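Tryptophan--tRNA ligase (Mycoplasma pneumoniae, PDB 2YY5) probably catalyses the ATP-dependent attachment of tryptophan to tRNA(Trp), acting as a homodimeric class I aminoacyl-tRNA synthetase. Local coordinates at residues Gly10-Ser14 with Phe41-Ser47; Leu86-Met92 with Gly141-Tyr146. The protein carries 1 engineered substitution. All coordinates share one frame; numbering follows the deposited sequence.

Interaction 1: Gly10-Ser14 with Phe41-Ser47. With WSA (5'-O-[(L-tryptophylamino)sulfonyl]adenosine), chain J.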
ATOM      1  N   GLY B  10      -7.348  -6.348 -15.419  1.00 18.50           N
ATOM      2  CA  GLY B  10      -7.555  -4.953 -15.105  1.00 20.56           C
ATOM      3  C   GLY B  10      -7.057  -4.056 -16.218  1.00 19.21           C
ATOM      4  O   GLY B  10      -6.058  -4.358 -16.875  1.00 17.86           O
ATOM      5  N   ILE B  11      -7.763  -2.954 -16.439  1.00 18.96           N
ATOM      6  CA  ILE B  11      -7.380  -2.001 -17.471  1.00 16.91           C
ATOM      7  C   ILE B  11      -7.298  -0.611 -16.868  1.00 16.90           C
ATOM      8  O   ILE B  11      -8.215  -0.165 -16.173  1.00 17.53           O
ATOM      9  CB  ILE B  11      -8.400  -1.971 -18.630  1.00 16.23           C
ATOM     10  CG1 ILE B  11      -8.512  -3.361 -19.270  1.00 23.33           C
ATOM     11  CG2 ILE B  11      -7.963  -0.950 -19.675  1.00 14.07           C
ATOM     12  CD1 ILE B  11      -9.708  -3.518 -20.193  1.00 27.60           C
ATOM     13  N   GLN B  12      -6.186   0.068 -17.127  1.00 16.02           N
ATOM     14  CA  GLN B  12      -5.983   1.424 -16.635  1.00 20.07           C
ATOM     15  C   GLN B  12      -6.736   2.366 -17.573  1.00 24.28           C
ATOM     16  O   GLN B  12      -6.725   2.177 -18.794  1.00 21.68           O
ATOM     17  CB  GLN B  12      -4.491   1.769 -16.635  1.00 20.68           C
ATOM     18  CG  GLN B  12      -3.852   1.840 -15.259  1.00 28.43           C
ATOM     19  CD  GLN B  12      -2.353   2.124 -15.318  1.00 28.34           C
ATOM     20  OE1 GLN B  12      -1.559   1.270 -15.728  1.00 21.17           O
ATOM     21  NE2 GLN B  12      -1.962   3.331 -14.914  1.00 15.22           N
ATOM     22  N   ALA B  13      -7.404   3.369 -17.011  1.00 24.03           N
ATOM     23  CA  ALA B  13      -8.142   4.320 -17.833  1.00 23.45           C
ATOM     24  C   ALA B  13      -7.182   5.395 -18.333  1.00 26.14           C
ATOM     25  O   ALA B  13      -6.179   5.695 -17.681  1.00 27.43           O
ATOM     26  CB  ALA B  13      -9.284   4.952 -17.031  1.00 14.57           C
ATOM     27  N   SER B  14      -7.502   5.971 -19.489  1.00 27.07           N
ATOM     28  CA  SER B  14      -6.674   6.995 -20.096  1.00 25.63           C
ATOM     29  C   SER B  14      -7.256   7.454 -21.428  1.00 29.37           C
ATOM     30  O   SER B  14      -7.714   6.637 -22.235  1.00 28.94           O
ATOM     31  CB  SER B  14      -5.262   6.450 -20.330  1.00 27.29           C
ATOM     32  OG  SER B  14      -4.517   7.314 -21.165  1.00 20.79           O
ATOM     33  N   PHE B  41     -11.846  -4.872 -14.171  1.00  9.80           N
ATOM     34  CA  PHE B  41     -11.903  -3.637 -13.406  1.00 11.87           C
ATOM     35  C   PHE B  41     -11.062  -2.503 -13.986  1.00 13.15           C
ATOM     36  O   PHE B  41     -10.104  -2.723 -14.739  1.00  9.22           O
ATOM     37  CB  PHE B  41     -11.486  -3.882 -11.942  1.00  8.12           C
ATOM     38  CG  PHE B  41     -10.052  -4.314 -11.777  1.00 10.35           C
ATOM     39  CD1 PHE B  41      -9.689  -5.656 -11.904  1.00 16.86           C
ATOM     40  CD2 PHE B  41      -9.057  -3.375 -11.511  1.00 15.33           C
ATOM     41  CE1 PHE B  41      -8.355  -6.058 -11.773  1.00 12.27           C
ATOM     42  CE2 PHE B  41      -7.718  -3.764 -11.376  1.00 17.14           C
ATOM     43  CZ  PHE B  41      -7.368  -5.107 -11.506  1.00 17.14           C
ATOM     44  N   VAL B  42     -11.454  -1.286 -13.630  1.00 11.38           N
ATOM     45  CA  VAL B  42     -10.764  -0.083 -14.049  1.00 15.12           C
ATOM     46  C   VAL B  42      -9.706   0.097 -12.969  1.00 13.82           C
ATOM     47  O   VAL B  42     -10.021   0.431 -11.834  1.00 12.71           O
ATOM     48  CB  VAL B  42     -11.733   1.116 -14.050  1.00 21.08           C
ATOM     49  CG1 VAL B  42     -10.985   2.414 -14.371  1.00 23.62           C
ATOM     50  CG2 VAL B  42     -12.844   0.862 -15.054  1.00 18.15           C
ATOM     51  N   ALA B  43      -8.451  -0.140 -13.326  1.00 14.37           N
ATOM     52  CA  ALA B  43      -7.359  -0.049 -12.369  1.00 18.94           C
ATOM     53  C   ALA B  43      -6.882   1.382 -12.037  1.00 18.88           C
ATOM     54  O   ALA B  43      -5.735   1.745 -12.304  1.00 15.86           O
ATOM     55  CB  ALA B  43      -6.198  -0.901 -12.869  1.00 18.36           C
ATOM     56  N   ASP B  44      -7.760   2.172 -11.425  1.00 20.29           N
ATOM     57  CA  ASP B  44      -7.440   3.557 -11.077  1.00 22.80           C
ATOM     58  C   ASP B  44      -6.432   3.730  -9.940  1.00 22.98           C
ATOM     59  O   ASP B  44      -5.993   4.845  -9.668  1.00 25.58           O
ATOM     60  CB  ASP B  44      -8.718   4.331 -10.747  1.00 19.09           C
ATOM     61  CG  ASP B  44      -9.521   3.697  -9.621  1.00 24.78           C
ATOM     62  OD1 ASP B  44     -10.334   4.422  -9.014  1.00 23.89           O
ATOM     63  OD2 ASP B  44      -9.357   2.482  -9.351  1.00 21.12           O
ATOM     64  N   LEU B  45      -6.072   2.641  -9.270  1.00 22.70           N
ATOM     65  CA  LEU B  45      -5.084   2.707  -8.196  1.00 19.73           C
ATOM     66  C   LEU B  45      -3.695   2.635  -8.830  1.00 19.47           C
ATOM     67  O   LEU B  45      -2.699   3.016  -8.219  1.00 25.65           O
ATOM     68  CB  LEU B  45      -5.290   1.559  -7.198  1.00 15.08           C
ATOM     69  CG  LEU B  45      -6.599   1.631  -6.397  1.00 15.87           C
ATOM     70  CD1 LEU B  45      -6.697   0.438  -5.478  1.00 19.02           C
ATOM     71  CD2 LEU B  45      -6.663   2.922  -5.589  1.00  9.77           C
ATOM     72  N   HIS B  46      -3.649   2.155 -10.072  1.00 22.16           N
ATOM     73  CA  HIS B  46      -2.408   2.042 -10.833  1.00 20.23           C
ATOM     74  C   HIS B  46      -2.154   3.343 -11.576  1.00 19.41           C
ATOM     75  O   HIS B  46      -1.013   3.695 -11.861  1.00 25.02           O
ATOM     76  CB  HIS B  46      -2.501   0.878 -11.825  1.00 16.84           C
ATOM     77  CG  HIS B  46      -2.359  -0.464 -11.179  1.00 19.27           C
ATOM     78  ND1 HIS B  46      -1.134  -1.006 -10.858  1.00 15.56           N
ATOM     79  CD2 HIS B  46      -3.287  -1.337 -10.723  1.00 19.46           C
ATOM     80  CE1 HIS B  46      -1.315  -2.152 -10.228  1.00 15.04           C
ATOM     81  NE2 HIS B  46      -2.610  -2.377 -10.132  1.00 14.81           N
ATOM     82  N   SER B  47      -3.230   4.063 -11.868  1.00 21.47           N
ATOM     83  CA  SER B  47      -3.138   5.329 -12.586  1.00 21.94           C
ATOM     84  C   SER B  47      -2.528   6.441 -11.739  1.00 20.90           C
ATOM     85  O   SER B  47      -1.744   7.251 -12.241  1.00 23.34           O
ATOM     86  CB  SER B  47      -4.525   5.754 -13.069  1.00  8.11           C
ATOM     87  OG  SER B  47      -5.037   4.796 -13.963  1.00 16.68           O
TER
HETATM   88  CD2 WSA J1351      -3.885  -5.503 -14.410  1.00  8.48           C
HETATM   89  CE3 WSA J1351      -4.129  -6.305 -15.519  1.00 13.39           C
HETATM   90  CZ3 WSA J1351      -4.466  -7.640 -15.338  1.00  7.01           C
HETATM   91  CH2 WSA J1351      -4.555  -8.169 -14.053  1.00  7.52           C
HETATM   92  CZ2 WSA J1351      -4.309  -7.365 -12.947  1.00  8.15           C
HETATM   93  CE2 WSA J1351      -3.972  -6.029 -13.128  1.00 10.33           C
HETATM   94  N11 WSA J1351      -3.710  -5.043 -12.274  1.00  8.53           N
HETATM   95  CD1 WSA J1351      -3.466  -3.924 -12.950  1.00  9.92           C
HETATM   96  CG  WSA J1351      -3.563  -4.159 -14.257  1.00  7.70           C
HETATM   97  CB  WSA J1351      -3.372  -3.133 -15.372  1.00 12.19           C
HETATM   98  CA  WSA J1351      -2.196  -3.500 -16.280  1.00 17.01           C
HETATM   99  NH3 WSA J1351      -0.957  -3.612 -15.499  1.00  5.23           N
HETATM  100  C   WSA J1351      -2.036  -2.412 -17.344  1.00 18.47           C
HETATM  101  O   WSA J1351      -1.508  -1.342 -17.059  1.00 36.46           O
HETATM  102  NS  WSA J1351      -2.493  -2.682 -18.562  1.00 26.68           N
HETATM  103  S   WSA J1351      -2.745  -1.299 -19.390  1.00 28.05           S
HETATM  104  O1S WSA J1351      -3.753  -0.448 -18.676  1.00 10.99           O
HETATM  105  O2S WSA J1351      -1.465  -0.526 -19.507  1.00 20.32           O
HETATM  106  O5' WSA J1351      -3.234  -1.691 -20.678  1.00 17.98           O
HETATM  107  C5' WSA J1351      -4.365  -2.567 -20.739  1.00  8.26           C
HETATM  108  C4' WSA J1351      -4.114  -3.875 -21.496  1.00 17.17           C
HETATM  109  O4' WSA J1351      -3.660  -3.586 -22.831  1.00 10.38           O
HETATM  110  C3' WSA J1351      -3.048  -4.768 -20.856  1.00 19.43           C
HETATM  111  O3' WSA J1351      -3.440  -6.140 -20.969  1.00 19.60           O
HETATM  112  C2' WSA J1351      -1.838  -4.502 -21.750  1.00 23.26           C
HETATM  113  O2' WSA J1351      -0.959  -5.630 -21.718  1.00 20.23           O
HETATM  114  C1' WSA J1351      -2.552  -4.458 -23.099  1.00 10.25           C
HETATM  115  N9  WSA J1351      -1.671  -3.845 -24.122  1.00 16.91           N
HETATM  116  C8  WSA J1351      -1.062  -2.668 -23.995  1.00 12.79           C
HETATM  117  N7  WSA J1351      -0.398  -2.384 -25.112  1.00 17.08           N
HETATM  118  C5  WSA J1351      -0.587  -3.393 -25.961  1.00 11.42           C
HETATM  119  C4  WSA J1351      -1.391  -4.328 -25.324  1.00 13.77           C
HETATM  120  N3  WSA J1351      -1.729  -5.452 -25.978  1.00 14.55           N
HETATM  121  C2  WSA J1351      -1.305  -5.668 -27.212  1.00 11.78           C
HETATM  122  N1  WSA J1351      -0.541  -4.796 -27.845  1.00 19.08           N
HETATM  123  C6  WSA J1351      -0.165  -3.652 -27.254  1.00 19.36           C
HETATM  124  N6  WSA J1351       0.593  -2.767 -27.901  1.00 22.81           N
HETATM  125  O   HOH W   1      -7.857   3.953 -14.393  1.00 23.22           O
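In the parallel sheet of the class I synthetase Rossmann fold, G10 and I11 run beside F41 and V42 at the C-terminal ends of their strands, where the tryptophanyl-adenylate analogue WSA is bound. I11 bonds to the neighbouring segment twice, its N donating to F41 O at 2.9 Å and its O accepting from A43 N at 2.9 Å. On the ligand side, F41 takes the crowded position, CG between backbone N and carbonyl carbon (chi1 65°). This lays the ring under the bare G10 CA, 3.7 Å from the ring centroid, while the ring edge faces the indole N11 of WSA. Beyond the strand, Q12 N donates to the sulfamoyl O1S of WSA at 2.9 Å. The Q12 side chain crosses that of H46 at about a right angle, its CD 3.7 Å from H46 CB. H46 offers one ring face to the indole, WSA CD1 lying 3.3 Å from H46 NE2, which is hydrogen-bonded to D142. A water accepts from A13 N at 2.7 Å and bonds S47 OG, tying the start of the HIGH region to the weakly bonded helical turn 44-47. The strand ends and the turns after them thus present a backbone N-H to the sulfamate and two aromatic rings to the indole.

Interaction 2: Leu86-Met92 with Gly141-Tyr146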
ATOM      1  N   LEU B  86     -13.081  -0.783  -3.881  1.00 13.67           N
ATOM      2  CA  LEU B  86     -12.822  -1.860  -2.937  1.00 14.99           C
ATOM      3  C   LEU B  86     -11.551  -1.693  -2.096  1.00 13.09           C
ATOM      4  O   LEU B  86     -10.441  -1.910  -2.572  1.00 11.55           O
ATOM      5  CB  LEU B  86     -12.749  -3.205  -3.671  1.00 12.49           C
ATOM      6  CG  LEU B  86     -14.050  -3.804  -4.199  1.00 20.51           C
ATOM      7  CD1 LEU B  86     -14.606  -2.921  -5.308  1.00 14.06           C
ATOM      8  CD2 LEU B  86     -13.792  -5.220  -4.713  1.00 19.46           C
ATOM      9  N   LEU B  87     -11.712  -1.321  -0.836  1.00 12.23           N
ATOM     10  CA  LEU B  87     -10.561  -1.195   0.045  1.00 13.74           C
ATOM     11  C   LEU B  87      -9.783  -2.517   0.101  1.00 18.85           C
ATOM     12  O   LEU B  87      -8.601  -2.532   0.470  1.00 18.49           O
ATOM     13  CB  LEU B  87     -11.021  -0.806   1.455  1.00 15.19           C
ATOM     14  CG  LEU B  87     -11.196   0.686   1.767  1.00 13.00           C
ATOM     15  CD1 LEU B  87     -11.393   1.487   0.499  1.00 12.19           C
ATOM     16  CD2 LEU B  87     -12.360   0.851   2.708  1.00 11.82           C
ATOM     17  N   GLU B  88     -10.443  -3.624  -0.256  1.00 16.76           N
ATOM     18  CA  GLU B  88      -9.790  -4.934  -0.237  1.00 11.01           C
ATOM     19  C   GLU B  88      -8.574  -4.961  -1.147  1.00 11.60           C
ATOM     20  O   GLU B  88      -7.645  -5.726  -0.927  1.00 16.92           O
ATOM     21  CB  GLU B  88     -10.747  -6.053  -0.672  1.00 13.12           C
ATOM     22  CG  GLU B  88     -11.779  -6.487   0.366  1.00  7.23           C
ATOM     23  CD  GLU B  88     -12.914  -5.498   0.477  1.00 19.81           C
ATOM     24  OE1 GLU B  88     -13.835  -5.716   1.291  1.00 21.54           O
ATOM     25  OE2 GLU B  88     -12.885  -4.495  -0.263  1.00 22.46           O
ATOM     26  N   HIS B  89      -8.579  -4.124  -2.176  1.00 13.53           N
ATOM     27  CA  HIS B  89      -7.459  -4.084  -3.098  1.00 13.19           C
ATOM     28  C   HIS B  89      -6.221  -3.491  -2.447  1.00 13.58           C
ATOM     29  O   HIS B  89      -5.149  -4.077  -2.521  1.00 12.79           O
ATOM     30  CB  HIS B  89      -7.855  -3.327  -4.364  1.00 11.28           C
ATOM     31  CG  HIS B  89      -8.618  -4.172  -5.334  1.00 17.11           C
ATOM     32  ND1 HIS B  89      -7.997  -4.940  -6.295  1.00 20.27           N
ATOM     33  CD2 HIS B  89      -9.940  -4.456  -5.423  1.00 19.65           C
ATOM     34  CE1 HIS B  89      -8.904  -5.665  -6.932  1.00 18.99           C
ATOM     35  NE2 HIS B  89     -10.090  -5.390  -6.419  1.00 16.81           N
ATOM     36  N   SER B  90      -6.373  -2.355  -1.782  1.00 14.81           N
ATOM     37  CA  SER B  90      -5.243  -1.726  -1.117  1.00 17.34           C
ATOM     38  C   SER B  90      -4.688  -2.661  -0.045  1.00 17.94           C
ATOM     39  O   SER B  90      -3.472  -2.772   0.130  1.00 19.00           O
ATOM     40  CB  SER B  90      -5.665  -0.398  -0.474  1.00 17.75           C
ATOM     41  OG  SER B  90      -6.540  -0.603   0.624  1.00  7.23           O
ATOM     42  N   MET B  91      -5.580  -3.345   0.662  1.00 13.30           N
ATOM     43  CA  MET B  91      -5.147  -4.241   1.723  1.00 12.95           C
ATOM     44  C   MET B  91      -4.407  -5.453   1.200  1.00 10.44           C
ATOM     45  O   MET B  91      -3.347  -5.798   1.710  1.00 13.90           O
ATOM     46  CB  MET B  91      -6.334  -4.679   2.576  1.00 13.49           C
ATOM     47  CG  MET B  91      -5.951  -5.553   3.765  1.00 23.07           C
ATOM     48  SD  MET B  91      -4.523  -4.938   4.694  1.00 31.18           S
ATOM     49  CE  MET B  91      -5.297  -3.912   5.904  1.00 34.74           C
ATOM     50  N   MET B  92      -4.959  -6.106   0.187  1.00  9.47           N
ATOM     51  CA  MET B  92      -4.306  -7.280  -0.369  1.00  5.23           C
ATOM     52  C   MET B  92      -2.988  -6.855  -1.007  1.00 12.02           C
ATOM     53  O   MET B  92      -1.976  -7.546  -0.882  1.00 14.78           O
ATOM     54  CB  MET B  92      -5.217  -7.962  -1.404  1.00  8.87           C
ATOM     55  CG  MET B  92      -4.634  -9.233  -2.033  1.00 11.71           C
ATOM     56  SD  MET B  92      -4.200 -10.548  -0.844  1.00 15.65           S
ATOM     57  CE  MET B  92      -5.678 -11.518  -0.872  1.00  9.80           C
ATOM     58  N   GLY B 141      -1.732  -8.610  -6.031  1.00 16.47           N
ATOM     59  CA  GLY B 141      -2.864  -8.652  -5.126  1.00 16.73           C
ATOM     60  C   GLY B 141      -4.191  -8.585  -5.854  1.00 16.45           C
ATOM     61  O   GLY B 141      -5.130  -9.302  -5.501  1.00 20.46           O
ATOM     62  N   ASP B 142      -4.279  -7.731  -6.871  1.00 18.33           N
ATOM     63  CA  ASP B 142      -5.517  -7.607  -7.636  1.00 18.76           C
ATOM     64  C   ASP B 142      -5.883  -8.972  -8.202  1.00 18.44           C
ATOM     65  O   ASP B 142      -7.052  -9.340  -8.243  1.00 15.51           O
ATOM     66  CB  ASP B 142      -5.365  -6.616  -8.799  1.00 22.22           C
ATOM     67  CG  ASP B 142      -4.976  -5.208  -8.347  1.00 21.97           C
ATOM     68  OD1 ASP B 142      -5.517  -4.702  -7.332  1.00 14.01           O
ATOM     69  OD2 ASP B 142      -4.131  -4.599  -9.036  1.00 20.54           O
ATOM     70  N   ILE B 143      -4.871  -9.720  -8.629  1.00 20.50           N
ATOM     71  CA  ILE B 143      -5.080 -11.046  -9.192  1.00 20.91           C
ATOM     72  C   ILE B 143      -5.551 -12.019  -8.116  1.00 21.90           C
ATOM     73  O   ILE B 143      -6.659 -12.546  -8.181  1.00 21.67           O
ATOM     74  CB  ILE B 143      -3.782 -11.616  -9.796  1.00 23.39           C
ATOM     75  CG1 ILE B 143      -3.231 -10.670 -10.865  1.00 25.65           C
ATOM     76  CG2 ILE B 143      -4.053 -12.982 -10.393  1.00 18.36           C
ATOM     77  CD1 ILE B 143      -1.812 -11.010 -11.282  1.00 30.93           C
ATOM     78  N   LEU B 144      -4.695 -12.237  -7.123  1.00 22.10           N
ATOM     79  CA  LEU B 144      -4.973 -13.167  -6.038  1.00 22.16           C
ATOM     80  C   LEU B 144      -6.241 -12.948  -5.216  1.00 24.05           C
ATOM     81  O   LEU B 144      -6.704 -13.864  -4.536  1.00 24.89           O
ATOM     82  CB  LEU B 144      -3.755 -13.243  -5.115  1.00 18.84           C
ATOM     83  CG  LEU B 144      -2.609 -14.177  -5.537  1.00 20.06           C
ATOM     84  CD1 LEU B 144      -2.967 -14.924  -6.807  1.00 10.05           C
ATOM     85  CD2 LEU B 144      -1.344 -13.380  -5.727  1.00 15.30           C
ATOM     86  N   LEU B 145      -6.804 -11.747  -5.269  1.00 24.26           N
ATOM     87  CA  LEU B 145      -8.023 -11.462  -4.517  1.00 24.10           C
ATOM     88  C   LEU B 145      -9.201 -12.261  -5.069  1.00 21.71           C
ATOM     89  O   LEU B 145     -10.137 -12.592  -4.344  1.00 16.48           O
ATOM     90  CB  LEU B 145      -8.366  -9.975  -4.600  1.00 24.15           C
ATOM     91  CG  LEU B 145      -8.274  -9.124  -3.336  1.00 27.55           C
ATOM     92  CD1 LEU B 145      -8.677  -7.685  -3.678  1.00 23.30           C
ATOM     93  CD2 LEU B 145      -9.171  -9.711  -2.250  1.00 21.32           C
ATOM     94  N   TYR B 146      -9.151 -12.559  -6.362  1.00 16.12           N
ATOM     95  CA  TYR B 146     -10.223 -13.294  -7.014  1.00 16.22           C
ATOM     96  C   TYR B 146      -9.843 -14.735  -7.360  1.00 17.79           C
ATOM     97  O   TYR B 146     -10.647 -15.464  -7.948  1.00 16.62           O
ATOM     98  CB  TYR B 146     -10.672 -12.527  -8.263  1.00 14.84           C
ATOM     99  CG  TYR B 146     -11.118 -11.127  -7.932  1.00 13.89           C
ATOM    100  CD1 TYR B 146     -12.405 -10.879  -7.449  1.00 17.33           C
ATOM    101  CD2 TYR B 146     -10.214 -10.063  -7.972  1.00 19.90           C
ATOM    102  CE1 TYR B 146     -12.778  -9.607  -6.997  1.00 19.73           C
ATOM    103  CE2 TYR B 146     -10.573  -8.787  -7.524  1.00 21.74           C
ATOM    104  CZ  TYR B 146     -11.854  -8.567  -7.033  1.00 19.47           C
ATOM    105  OH  TYR B 146     -12.196  -7.328  -6.544  1.00 18.94           O
TER
HETATM  106  O   HOH W   2      -4.693  -5.702  -4.603  1.00 28.79           O
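Helix 87-98 meets the C-terminal end of helix 131-144 most closely at M92 and G141, with CA atoms 5.2 Å apart, and again at H89 and D142. G141 has no side chain, so M92 can lie against its backbone. M92 CG stands anti to the backbone N (chi1 -179°), resting beside G141 CA and O, and the chain then bends to run past L145 in the opposite direction, with M92 CB 3.8 Å from L145 CG. The CD1 branch of L145 is turned to the histidine, sitting directly above the centre of the H89 ring, 3.7 Å from the centroid, in a CH-pi contact, and also reaches E88 O.

Both nitrogens of that ring are engaged at its edge. H89 ND1 donates to D142 OD1 at 2.7 Å; the oxygen lies close to the ring plane and is met on the anti side of the carboxylate, 25° out of the carboxylate plane. H89 NE2 and Y146 OH share a hydrogen bond of 2.9 Å, and the two rings meet rim to rim, neither lying over the other. A water lies within hydrogen-bonding distance of H89 O and D142 OD1. The Y146 ring also meets those of F39 and F81, and A329 of helix 311-340 covers L145. S90 reaches S90 of the second subunit, which places this helix at the dimer interface.

With both nitrogens bonded and a methyl over one face, the H89 imidazole is fixed in rotation. It in turn holds one oxygen of D142, the predicted tryptophan-binding residue, while OD2 bonds H46 and the indole nitrogen of WSA. H89 is therefore a second-shell residue, and the carboxylate beside it would probably polarise its ring.

D142 is where the two contacts join. Its OD1 belongs to interaction 2, while OD2 lies 2.9 Å from H46 NE2 of interaction 1, a probable hydrogen bond, and 3.3 Å from the indole N11 of WSA. Packing reinforces the junction: F41 CZ is 3.7 Å from D142 CB, and L45 CD1 is 4.1 Å from H89 CB. The centres of interactions 1 and 2 are about 13 Å apart; along the chain the first closes before the second opens. Interaction 1 touches the indole and the sulfamate; interaction 2 probably orients the carboxylate that bonds the indole N-H. Both also touch the second subunit, L45 O bonding its Y94, so the tryptophan end of the pocket sits close to the dimer interface.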